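Local coordinates for protein beta-galacturonidase (Eisenbergiella tayi, PDB 6NCW) that acts as a glycoside hydrolase family 2 beta-galacturonidase, cleaving beta-linked galacturonic acid from its substrates, and may also have beta-glucuronidase activity, at residues H91-T96 and G354-E359; V311-D316 and E333-G338; W373-E378 and E388-Q393. All coordinates share one frame; numbering follows the deposited sequence.

Interaction 1: residues H91-T96 and G354-E359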
loop_
_atom_site.group_PDB
_atom_site.type_symbol
_atom_site.label_atom_id
_atom_site.label_comp_id
_atom_site.label_asym_id
_atom_site.label_seq_id
_atom_site.Cartn_x
_atom_site.Cartn_y
_atom_site.Cartn_z
ATOM N N HIS A 91 -12.916 -40.614 -1.066
ATOM C CA HIS A 91 -13.919 -39.558 -1.137
ATOM C C HIS A 91 -13.523 -38.515 -2.169
ATOM O O HIS A 91 -12.338 -38.288 -2.424
ATOM C CB HIS A 91 -14.110 -38.885 0.224
ATOM C CG HIS A 91 -15.247 -37.910 0.268
ATOM N ND1 HIS A 91 -15.058 -36.541 0.261
ATOM C CD2 HIS A 91 -16.585 -38.106 0.356
ATOM C CE1 HIS A 91 -16.234 -35.940 0.343
ATOM N NE2 HIS A 91 -17.177 -36.867 0.397
ATOM N N TYR A 92 -14.537 -37.899 -2.767
ATOM C CA TYR A 92 -14.376 -36.747 -3.639
ATOM C C TYR A 92 -15.307 -35.646 -3.154
ATOM O O TYR A 92 -16.453 -35.923 -2.765
ATOM C CB TYR A 92 -14.689 -37.068 -5.112
ATOM C CG TYR A 92 -14.592 -35.851 -6.004
ATOM C CD1 TYR A 92 -13.385 -35.504 -6.585
ATOM C CD2 TYR A 92 -15.705 -35.021 -6.239
ATOM C CE1 TYR A 92 -13.270 -34.373 -7.398
ATOM C CE2 TYR A 92 -15.601 -33.874 -7.050
ATOM C CZ TYR A 92 -14.378 -33.557 -7.624
ATOM O OH TYR A 92 -14.225 -32.438 -8.442
ATOM N N ASN A 93 -14.785 -34.404 -3.183
ATOM C CA ASN A 93 -15.435 -33.127 -2.863
ATOM C C ASN A 93 -14.950 -32.622 -1.512
ATOM O O ASN A 93 -15.113 -33.294 -0.488
ATOM C CB ASN A 93 -16.963 -33.201 -2.862
ATOM C CG ASN A 93 -17.619 -31.820 -2.947
ATOM O OD1 ASN A 93 -17.255 -30.997 -3.794
ATOM N ND2 ASN A 93 -18.588 -31.570 -2.084
ATOM N N ALA A 94 -14.367 -31.424 -1.507
ATOM C CA ALA A 94 -13.698 -30.902 -0.322
ATOM C C ALA A 94 -14.671 -30.523 0.783
ATOM O O ALA A 94 -14.252 -30.353 1.932
ATOM C CB ALA A 94 -12.864 -29.668 -0.696
ATOM N N TYR A 95 -15.947 -30.364 0.464
ATOM C CA TYR A 95 -16.807 -29.520 1.265
ATOM C C TYR A 95 -17.921 -30.266 1.980
ATOM O O TYR A 95 -18.713 -29.624 2.675
ATOM C CB TYR A 95 -17.398 -28.409 0.378
ATOM C CG TYR A 95 -16.377 -27.617 -0.404
ATOM C CD1 TYR A 95 -15.532 -26.709 0.232
ATOM C CD2 TYR A 95 -16.273 -27.754 -1.795
ATOM C CE1 TYR A 95 -14.601 -25.943 -0.499
ATOM C CE2 TYR A 95 -15.360 -27.004 -2.529
ATOM C CZ TYR A 95 -14.522 -26.108 -1.879
ATOM O OH TYR A 95 -13.615 -25.379 -2.615
ATOM N N THR A 96 -18.001 -31.597 1.839
ATOM C CA THR A 96 -19.008 -32.407 2.495
ATOM C C THR A 96 -18.342 -33.510 3.324
ATOM O O THR A 96 -17.275 -34.015 2.958
ATOM C CB THR A 96 -19.970 -33.032 1.476
ATOM O OG1 THR A 96 -19.230 -33.596 0.383
ATOM C CG2 THR A 96 -20.950 -31.971 0.938
ATOM N N GLY A 354 -24.785 -35.483 -7.386
ATOM C CA GLY A 354 -25.637 -36.300 -6.539
ATOM C C GLY A 354 -25.006 -36.634 -5.202
ATOM O O GLY A 354 -25.658 -36.539 -4.160
ATOM N N ASP A 355 -23.726 -37.027 -5.209
ATOM C CA ASP A 355 -23.038 -37.324 -3.951
ATOM C C ASP A 355 -22.968 -36.095 -3.044
ATOM O O ASP A 355 -23.205 -36.186 -1.832
ATOM C CB ASP A 355 -21.633 -37.857 -4.231
ATOM C CG ASP A 355 -21.638 -39.282 -4.779
ATOM O OD1 ASP A 355 -22.663 -39.979 -4.647
ATOM O OD2 ASP A 355 -20.601 -39.705 -5.333
ATOM N N CYS A 356 -22.607 -34.939 -3.607
ATOM C CA CYS A 356 -22.533 -33.720 -2.805
ATOM C C CYS A 356 -23.895 -33.378 -2.212
ATOM O O CYS A 356 -24.009 -33.087 -1.018
ATOM C CB CYS A 356 -22.001 -32.558 -3.650
ATOM S SG CYS A 356 -21.873 -30.943 -2.765
ATOM N N ILE A 357 -24.939 -33.417 -3.034
ATOM C CA ILE A 357 -26.276 -33.103 -2.539
ATOM C C ILE A 357 -26.693 -34.078 -1.433
ATOM O O ILE A 357 -27.193 -33.673 -0.377
ATOM C CB ILE A 357 -27.273 -33.108 -3.704
ATOM C CG1 ILE A 357 -26.927 -31.973 -4.686
ATOM C CG2 ILE A 357 -28.724 -33.015 -3.176
ATOM C CD1 ILE A 357 -27.971 -31.817 -5.772
ATOM N N ARG A 358 -26.515 -35.383 -1.668
ATOM C CA ARG A 358 -26.907 -36.369 -0.657
ATOM C C ARG A 358 -26.198 -36.110 0.664
ATOM O O ARG A 358 -26.834 -36.068 1.727
ATOM C CB ARG A 358 -26.606 -37.780 -1.149
ATOM C CG ARG A 358 -27.673 -38.348 -2.063
ATOM C CD ARG A 358 -27.344 -39.791 -2.442
ATOM N NE ARG A 358 -26.221 -39.842 -3.371
ATOM C CZ ARG A 358 -26.353 -39.824 -4.696
ATOM N NH1 ARG A 358 -27.565 -39.774 -5.247
ATOM N NH2 ARG A 358 -25.274 -39.863 -5.467
ATOM N N GLU A 359 -24.877 -35.918 0.615
ATOM C CA GLU A 359 -24.111 -35.730 1.839
ATOM C C GLU A 359 -24.455 -34.411 2.518
ATOM O O GLU A 359 -24.578 -34.360 3.751
ATOM C CB GLU A 359 -22.624 -35.821 1.528
ATOM C CG GLU A 359 -22.194 -37.245 1.142
ATOM C CD GLU A 359 -20.737 -37.293 0.695
ATOM O OE1 GLU A 359 -20.153 -38.389 0.664
ATOM O OE2 GLU A 359 -20.169 -36.225 0.385
HETATM O O HOH W 1 -18.962 -35.830 -2.368
#

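Interaction 2: residues V311-D316 and E333-G338. With GOL (glycerol), chain G.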
loop_
_atom_site.group_PDB
_atom_site.type_symbol
_atom_site.label_atom_id
_atom_site.label_comp_id
_atom_site.label_asym_id
_atom_site.label_seq_id
_atom_site.Cartn_x
_atom_site.Cartn_y
_atom_site.Cartn_z
ATOM N N VAL A 311 -21.334 -19.372 -1.175
ATOM C CA VAL A 311 -20.710 -19.523 -2.494
ATOM C C VAL A 311 -19.409 -20.315 -2.378
ATOM O O VAL A 311 -18.567 -20.016 -1.522
ATOM C CB VAL A 311 -20.449 -18.148 -3.128
ATOM C CG1 VAL A 311 -21.782 -17.446 -3.428
ATOM C CG2 VAL A 311 -19.548 -17.267 -2.208
ATOM N N HIS A 312 -19.230 -21.343 -3.222
ATOM C CA HIS A 312 -20.270 -22.044 -4.004
ATOM C C HIS A 312 -20.193 -23.530 -3.627
ATOM O O HIS A 312 -19.901 -24.391 -4.466
ATOM C CB HIS A 312 -20.068 -21.895 -5.509
ATOM C CG HIS A 312 -20.165 -20.479 -5.994
ATOM N ND1 HIS A 312 -21.350 -19.779 -6.005
ATOM C CD2 HIS A 312 -19.227 -19.636 -6.485
ATOM C CE1 HIS A 312 -21.142 -18.567 -6.497
ATOM N NE2 HIS A 312 -19.862 -18.456 -6.800
ATOM N N TYR A 313 -20.425 -23.836 -2.357
ATOM C CA TYR A 313 -20.269 -25.200 -1.869
ATOM C C TYR A 313 -20.808 -25.253 -0.450
ATOM O O TYR A 313 -20.972 -24.212 0.188
ATOM C CB TYR A 313 -18.790 -25.647 -1.903
ATOM C CG TYR A 313 -17.865 -24.521 -1.575
ATOM C CD1 TYR A 313 -17.814 -24.004 -0.288
ATOM C CD2 TYR A 313 -17.073 -23.930 -2.559
ATOM C CE1 TYR A 313 -17.008 -22.946 0.022
ATOM C CE2 TYR A 313 -16.245 -22.871 -2.255
ATOM C CZ TYR A 313 -16.214 -22.377 -0.956
ATOM O OH TYR A 313 -15.402 -21.309 -0.628
ATOM N N PRO A 314 -21.073 -26.448 0.065
ATOM C CA PRO A 314 -21.536 -26.549 1.452
ATOM C C PRO A 314 -20.448 -26.090 2.403
ATOM O O PRO A 314 -19.252 -26.204 2.113
ATOM C CB PRO A 314 -21.857 -28.046 1.617
ATOM C CG PRO A 314 -22.152 -28.516 0.196
ATOM C CD PRO A 314 -21.155 -27.731 -0.650
ATOM N N ASN A 315 -20.876 -25.540 3.540
ATOM C CA ASN A 315 -19.977 -24.981 4.542
ATOM C C ASN A 315 -19.778 -25.920 5.726
ATOM O O ASN A 315 -20.587 -26.812 5.989
ATOM C CB ASN A 315 -20.498 -23.637 5.058
ATOM C CG ASN A 315 -20.031 -22.460 4.205
ATOM O OD1 ASN A 315 -19.738 -22.621 3.003
ATOM N ND2 ASN A 315 -19.934 -21.278 4.822
ATOM N N ASP A 316 -18.674 -25.687 6.437
ATOM C CA ASP A 316 -18.397 -26.238 7.756
ATOM C C ASP A 316 -19.611 -26.150 8.683
ATOM O O ASP A 316 -20.183 -25.077 8.884
ATOM C CB ASP A 316 -17.222 -25.468 8.369
ATOM C CG ASP A 316 -16.576 -26.188 9.540
ATOM O OD1 ASP A 316 -15.362 -25.956 9.752
ATOM O OD2 ASP A 316 -17.269 -26.962 10.263
ATOM N N GLU A 333 -25.703 -24.111 -0.961
ATOM C CA GLU A 333 -25.806 -24.720 -2.285
ATOM C C GLU A 333 -24.794 -25.852 -2.447
ATOM O O GLU A 333 -23.817 -25.942 -1.703
ATOM C CB GLU A 333 -25.623 -23.678 -3.408
ATOM C CG GLU A 333 -24.306 -22.881 -3.389
ATOM C CD GLU A 333 -24.349 -21.721 -4.385
ATOM O OE1 GLU A 333 -23.281 -21.329 -4.918
ATOM O OE2 GLU A 333 -25.468 -21.196 -4.621
ATOM N N ASN A 334 -25.050 -26.730 -3.425
ATOM C CA ASN A 334 -24.103 -27.788 -3.738
ATOM C C ASN A 334 -22.867 -27.201 -4.425
ATOM O O ASN A 334 -22.833 -26.028 -4.807
ATOM C CB ASN A 334 -24.752 -28.889 -4.593
ATOM C CG ASN A 334 -25.060 -28.470 -6.039
ATOM O OD1 ASN A 334 -25.219 -27.292 -6.372
ATOM N ND2 ASN A 334 -25.166 -29.466 -6.906
ATOM N N HIS A 335 -21.828 -28.021 -4.541
ATOM C CA HIS A 335 -20.546 -27.527 -5.030
ATOM C C HIS A 335 -20.557 -27.506 -6.554
ATOM O O HIS A 335 -20.412 -28.547 -7.198
ATOM C CB HIS A 335 -19.393 -28.373 -4.510
ATOM C CG HIS A 335 -18.074 -27.961 -5.080
ATOM N ND1 HIS A 335 -17.005 -28.821 -5.193
ATOM C CD2 HIS A 335 -17.661 -26.778 -5.594
ATOM C CE1 HIS A 335 -15.981 -28.180 -5.740
ATOM N NE2 HIS A 335 -16.356 -26.936 -5.992
ATOM N N ALA A 336 -20.724 -26.312 -7.131
ATOM C CA ALA A 336 -20.658 -26.099 -8.573
ATOM C C ALA A 336 -20.578 -24.599 -8.849
ATOM O O ALA A 336 -21.290 -23.821 -8.207
ATOM C CB ALA A 336 -21.883 -26.698 -9.270
ATOM N N ARG A 337 -19.742 -24.193 -9.810
ATOM C CA ARG A 337 -19.723 -22.785 -10.221
ATOM C C ARG A 337 -19.332 -22.642 -11.688
ATOM O O ARG A 337 -18.198 -22.968 -12.067
ATOM C CB ARG A 337 -18.772 -21.953 -9.353
ATOM C CG ARG A 337 -18.724 -20.477 -9.769
ATOM C CD ARG A 337 -17.272 -19.841 -9.793
ATOM N NE ARG A 337 -17.353 -18.586 -10.540
ATOM C CZ ARG A 337 -17.330 -18.490 -11.870
ATOM N NH1 ARG A 337 -17.147 -19.564 -12.633
ATOM N NH2 ARG A 337 -17.474 -17.303 -12.436
ATOM N N GLY A 338 -20.257 -22.121 -12.495
ATOM C CA GLY A 338 -19.925 -21.641 -13.828
ATOM C C GLY A 338 -19.601 -22.724 -14.831
ATOM O O GLY A 338 -18.855 -22.479 -15.785
HETATM C C1 GOL G . -20.085 -16.173 -10.120
HETATM O O1 GOL G . -21.242 -16.790 -9.641
HETATM C C2 GOL G . -19.149 -15.845 -8.909
HETATM O O2 GOL G . -18.377 -16.928 -8.535
HETATM C C3 GOL G . -18.215 -14.714 -9.406
HETATM O O3 GOL G . -17.320 -15.263 -10.370
#

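Interaction 3: residues W373-E378 and E388-Q393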
loop_
_atom_site.group_PDB
_atom_site.type_symbol
_atom_site.label_atom_id
_atom_site.label_comp_id
_atom_site.label_asym_id
_atom_site.label_seq_id
_atom_site.Cartn_x
_atom_site.Cartn_y
_atom_site.Cartn_z
ATOM N N TRP A 373 -32.278 -24.352 -0.335
ATOM C CA TRP A 373 -31.213 -25.106 -0.991
ATOM C C TRP A 373 -30.956 -24.540 -2.383
ATOM O O TRP A 373 -31.892 -24.372 -3.168
ATOM C CB TRP A 373 -31.563 -26.594 -1.116
ATOM C CG TRP A 373 -31.814 -27.334 0.189
ATOM C CD1 TRP A 373 -32.987 -27.923 0.584
ATOM C CD2 TRP A 373 -30.871 -27.593 1.234
ATOM N NE1 TRP A 373 -32.834 -28.524 1.809
ATOM C CE2 TRP A 373 -31.545 -28.333 2.235
ATOM C CE3 TRP A 373 -29.525 -27.260 1.433
ATOM C CZ2 TRP A 373 -30.915 -28.742 3.419
ATOM C CZ3 TRP A 373 -28.899 -27.669 2.605
ATOM C CH2 TRP A 373 -29.595 -28.404 3.580
ATOM N N GLY A 374 -29.687 -24.322 -2.715
ATOM C CA GLY A 374 -29.333 -23.878 -4.046
ATOM C C GLY A 374 -28.593 -24.940 -4.824
ATOM O O GLY A 374 -27.977 -25.834 -4.236
ATOM N N ILE A 375 -28.621 -24.867 -6.152
ATOM C CA ILE A 375 -27.809 -25.773 -6.958
ATOM C C ILE A 375 -27.161 -25.016 -8.113
ATOM O O ILE A 375 -27.649 -23.971 -8.552
ATOM C CB ILE A 375 -28.627 -26.966 -7.511
ATOM C CG1 ILE A 375 -29.776 -26.487 -8.409
ATOM C CG2 ILE A 375 -29.150 -27.838 -6.398
ATOM C CD1 ILE A 375 -30.579 -27.641 -9.013
ATOM N N LEU A 376 -26.036 -25.555 -8.585
ATOM C CA LEU A 376 -25.527 -25.292 -9.935
ATOM C C LEU A 376 -25.469 -23.799 -10.261
ATOM O O LEU A 376 -25.986 -23.336 -11.288
ATOM C CB LEU A 376 -26.370 -26.035 -10.970
ATOM C CG LEU A 376 -26.425 -27.554 -10.817
ATOM C CD1 LEU A 376 -27.240 -28.134 -11.972
ATOM C CD2 LEU A 376 -25.007 -28.164 -10.729
ATOM N N ASN A 377 -24.810 -23.048 -9.380
ATOM C CA ASN A 377 -24.542 -21.637 -9.617
ATOM C C ASN A 377 -23.959 -21.391 -11.007
ATOM O O ASN A 377 -22.907 -21.933 -11.357
ATOM C CB ASN A 377 -23.586 -21.106 -8.546
ATOM C CG ASN A 377 -23.174 -19.673 -8.813
ATOM O OD1 ASN A 377 -23.895 -18.733 -8.458
ATOM N ND2 ASN A 377 -22.016 -19.495 -9.464
ATOM N N GLU A 378 -24.661 -20.572 -11.795
ATOM C CA GLU A 378 -24.220 -20.139 -13.122
ATOM C C GLU A 378 -23.835 -21.306 -14.040
ATOM O O GLU A 378 -22.963 -21.174 -14.900
ATOM C CB GLU A 378 -23.058 -19.144 -13.014
ATOM C CG GLU A 378 -23.459 -17.823 -12.360
ATOM C CD GLU A 378 -22.457 -16.704 -12.623
ATOM O OE1 GLU A 378 -21.371 -16.988 -13.191
ATOM O OE2 GLU A 378 -22.760 -15.537 -12.259
ATOM N N GLU A 388 -31.708 -31.028 -18.157
ATOM C CA GLU A 388 -31.852 -32.386 -17.637
ATOM C C GLU A 388 -31.150 -32.531 -16.293
ATOM O O GLU A 388 -31.695 -33.133 -15.364
ATOM C CB GLU A 388 -31.311 -33.403 -18.653
ATOM C CG GLU A 388 -31.180 -34.854 -18.130
ATOM C CD GLU A 388 -30.450 -35.765 -19.121
ATOM O OE1 GLU A 388 -30.956 -35.967 -20.246
ATOM O OE2 GLU A 388 -29.352 -36.262 -18.788
ATOM N N CYS A 389 -29.957 -31.945 -16.160
ATOM C CA CYS A 389 -29.239 -31.970 -14.887
ATOM C C CYS A 389 -29.966 -31.164 -13.815
ATOM O O CYS A 389 -30.101 -31.620 -12.674
ATOM C CB CYS A 389 -27.820 -31.425 -15.074
ATOM S SG CYS A 389 -26.792 -32.369 -16.218
ATOM N N TYR A 390 -30.394 -29.935 -14.138
ATOM C CA TYR A 390 -31.129 -29.161 -13.143
ATOM C C TYR A 390 -32.328 -29.954 -12.645
ATOM O O TYR A 390 -32.582 -30.015 -11.443
ATOM C CB TYR A 390 -31.577 -27.805 -13.712
ATOM C CG TYR A 390 -30.516 -26.722 -13.688
ATOM C CD1 TYR A 390 -30.500 -25.743 -12.687
ATOM C CD2 TYR A 390 -29.525 -26.673 -14.671
ATOM C CE1 TYR A 390 -29.522 -24.732 -12.681
ATOM C CE2 TYR A 390 -28.550 -25.678 -14.673
ATOM C CZ TYR A 390 -28.549 -24.712 -13.681
ATOM O OH TYR A 390 -27.568 -23.748 -13.703
ATOM N N SER A 391 -33.065 -30.589 -13.562
ATOM C CA SER A 391 -34.259 -31.325 -13.162
ATOM C C SER A 391 -33.895 -32.470 -12.228
ATOM O O SER A 391 -34.514 -32.644 -11.177
ATOM C CB SER A 391 -35.011 -31.844 -14.395
ATOM O OG SER A 391 -36.299 -32.341 -14.037
ATOM N N GLU A 392 -32.866 -33.242 -12.587
ATOM C CA GLU A 392 -32.457 -34.375 -11.764
ATOM C C GLU A 392 -32.084 -33.940 -10.354
ATOM O O GLU A 392 -32.425 -34.619 -9.373
ATOM C CB GLU A 392 -31.266 -35.090 -12.401
ATOM C CG GLU A 392 -31.528 -35.737 -13.731
ATOM C CD GLU A 392 -30.248 -36.300 -14.331
ATOM O OE1 GLU A 392 -30.316 -37.083 -15.311
ATOM O OE2 GLU A 392 -29.165 -35.946 -13.816
ATOM N N GLN A 393 -31.361 -32.822 -10.233
ATOM C CA GLN A 393 -30.847 -32.420 -8.928
ATOM C C GLN A 393 -31.933 -31.772 -8.082
ATOM O O GLN A 393 -31.977 -31.975 -6.867
ATOM C CB GLN A 393 -29.639 -31.495 -9.115
ATOM C CG GLN A 393 -28.512 -32.203 -9.848
ATOM C CD GLN A 393 -27.252 -31.380 -9.990
ATOM O OE1 GLN A 393 -26.958 -30.493 -9.176
ATOM N NE2 GLN A 393 -26.486 -31.676 -11.034
#

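Interaction 1: residues H91-T96 and G354-E359
OE2 of E359 is the best-held polar atom here, with three donors on it: a histidine N-H, a threonine hydroxyl and a water. The hydroxyl is the shortest, T96 OG1 donating to E359 OE2 over 2.8 Å and meeting the oxygen nearly along its C-O axis. H91 comes tip to tip with the glutamate; its NE2 donates to E359 OE2 at 3.1 Å, almost straight at 174°, to the syn lone pair of that oxygen. Ring and carboxylate planes are only 15° apart, so the imidazole meets the acid edge-on, almost in its plane, and E359 OE1 gets a weak second share of the same N-H. The water gives to E359 OE2 at 3.0 Å and also to the backbone O of Y92. With so many donors on one oxygen, the carboxylate is probably stabilised as the anion.

T96 crosses the extended glutamate at about a right angle. Its OG1 sits in the crowded position between backbone N and carbonyl carbon (chi1 46°), where it also accepts from N93 ND2 at 3.3 Å, in the amide plane. That asparagine is a second-shell brace: its OD1 is bonded to H335, while ND2 lies 3.4 Å from C356 SG. The methyl of T96, CG2, rests 3.8 Å from the helix carbonyl C356 O and packs on C356 SG as well.

The turn leaving strand 86-92 of the N-terminal beta-sandwich is thus pinned through E359 to helix 349-364 of the TIM barrel, an interdomain junction of the multidomain GH2 architecture.

Interaction 2: residues V311-D316 and E333-G338
Two neighbouring loops of the TIM barrel meet here, one following strand 307-309 and the other strand 329-333, and together they build part of the galacturonate site. The inner end is tight. H312 follows a cis peptide, and its ring lies alongside the side chain of E333, with ring and carboxylate nearly coplanar. H312 ND1 donates to E333 OE1 at 2.7 Å, in the ring plane and nearly along the C-O axis. E333 CG takes the crowded position between backbone N and carbonyl carbon (chi1 57°), with the chain extended beyond it. R309 and W331 hold OE2, so both carboxylate oxygens are engaged, and the acid fixes the rotation of the imidazole. V311 CB sits over one ring face.

The backbones also run close together. H335 CA makes a C-H...O contact to H312 O at 3.3 Å, whereas A336 N reaches that oxygen only in a weak hydrogen bond. Y313 CB packs on H335 CB at 3.8 Å, and P314 lies over the backbone O of E333.

Toward the pocket the packing loosens. R337 is partly exposed and crosses H312 obliquely, with its guanidinium turned 75° from the ring; the hydrocarbon part does the touching, R337 CG lying 3.4 Å from H312 CD2. Beyond that a glycerol joins the two side chains, held also by D131, N377 and E465. H312 NE2 and glycerol O2 are hydrogen-bonded at 2.7 Å, either being a possible donor. R337 NE donates to the same O2 at 2.8 Å, while R337 NH2 reaches glycerol O3 at 2.9 Å.

Interaction 3: residues W373-E378 and E388-Q393
L376 points one methyl straight down on the ring of Y390: CD1 stands 3.7 Å from the ring centroid and only 7° off the normal, a CH-pi contact over the face. The rest of the leucine follows the ring outward, so that L376 CB lies 3.7 Å from Y390 CZ near the phenol end. The backbone of L376 takes up the left-handed conformation, and its carbonyl turns toward the same phenol, L376 O lying 2.9 Å from Y390 OH.

Q393, one helical turn further on, meets the leucine differently, tip to tip. Its chain is extended beyond CG, and the flat amide is brought against the isobutyl group, with Q393 OE1 3.4 Å from L376 CG and equally near CD2. CD1 is therefore caught between the aromatic face and the amide. A weak hydrogen bond from N334 gives that OE1 a polar partner.

I375 completes the apolar surface. Its CG1 occupies the crowded position between backbone N and carbonyl carbon (chi1 60°), and the extended arm carries CD1 to the helix, 4.0 Å from Q393 CB and 4.1 Å from Y390 CD1. Y394 and I397, farther along the helix, cover the isoleucine as well.

N377 and E378, by contrast, have their CB atoms directed away from the helix. N377 belongs to the galacturonate site; E378, next to it, is hydrogen-bonded to N428. The contact thus joins strand 370-374 and its exit loop to helix 384-400 within one beta-alpha-beta unit, a layout typical of the TIM barrel; the adjacent asparagine and glutamate just beyond this strand are consistent with the Asn-Glu pair of clan GH-A glycosidases.

Overall arrangement
Interaction 2 is the hub, its centre about 10 Å from that of interaction 1 and 11 Å from that of interaction 3. Toward interaction 1 the probable hydrogen bond N93 OD1 to H335 ND1, 2.6 Å, ties the beta-sandwich turn to the barrel loop, and Y95 stacks on Y313. Toward interaction 3, N334 OD1 lies 2.9 Å from L376 N and G338 N 2.9 Å from N377 O, both probable hydrogen bonds. I357 of helix 349-364 packs on I375 and Q393, joining interactions 1 and 3. The glycerol of interaction 2 is also bonded by N377, so interactions 2 and 3 share the galacturonate pocket; interaction 1 lies farther off, the C356 and H312 side chains about 10 Å apart.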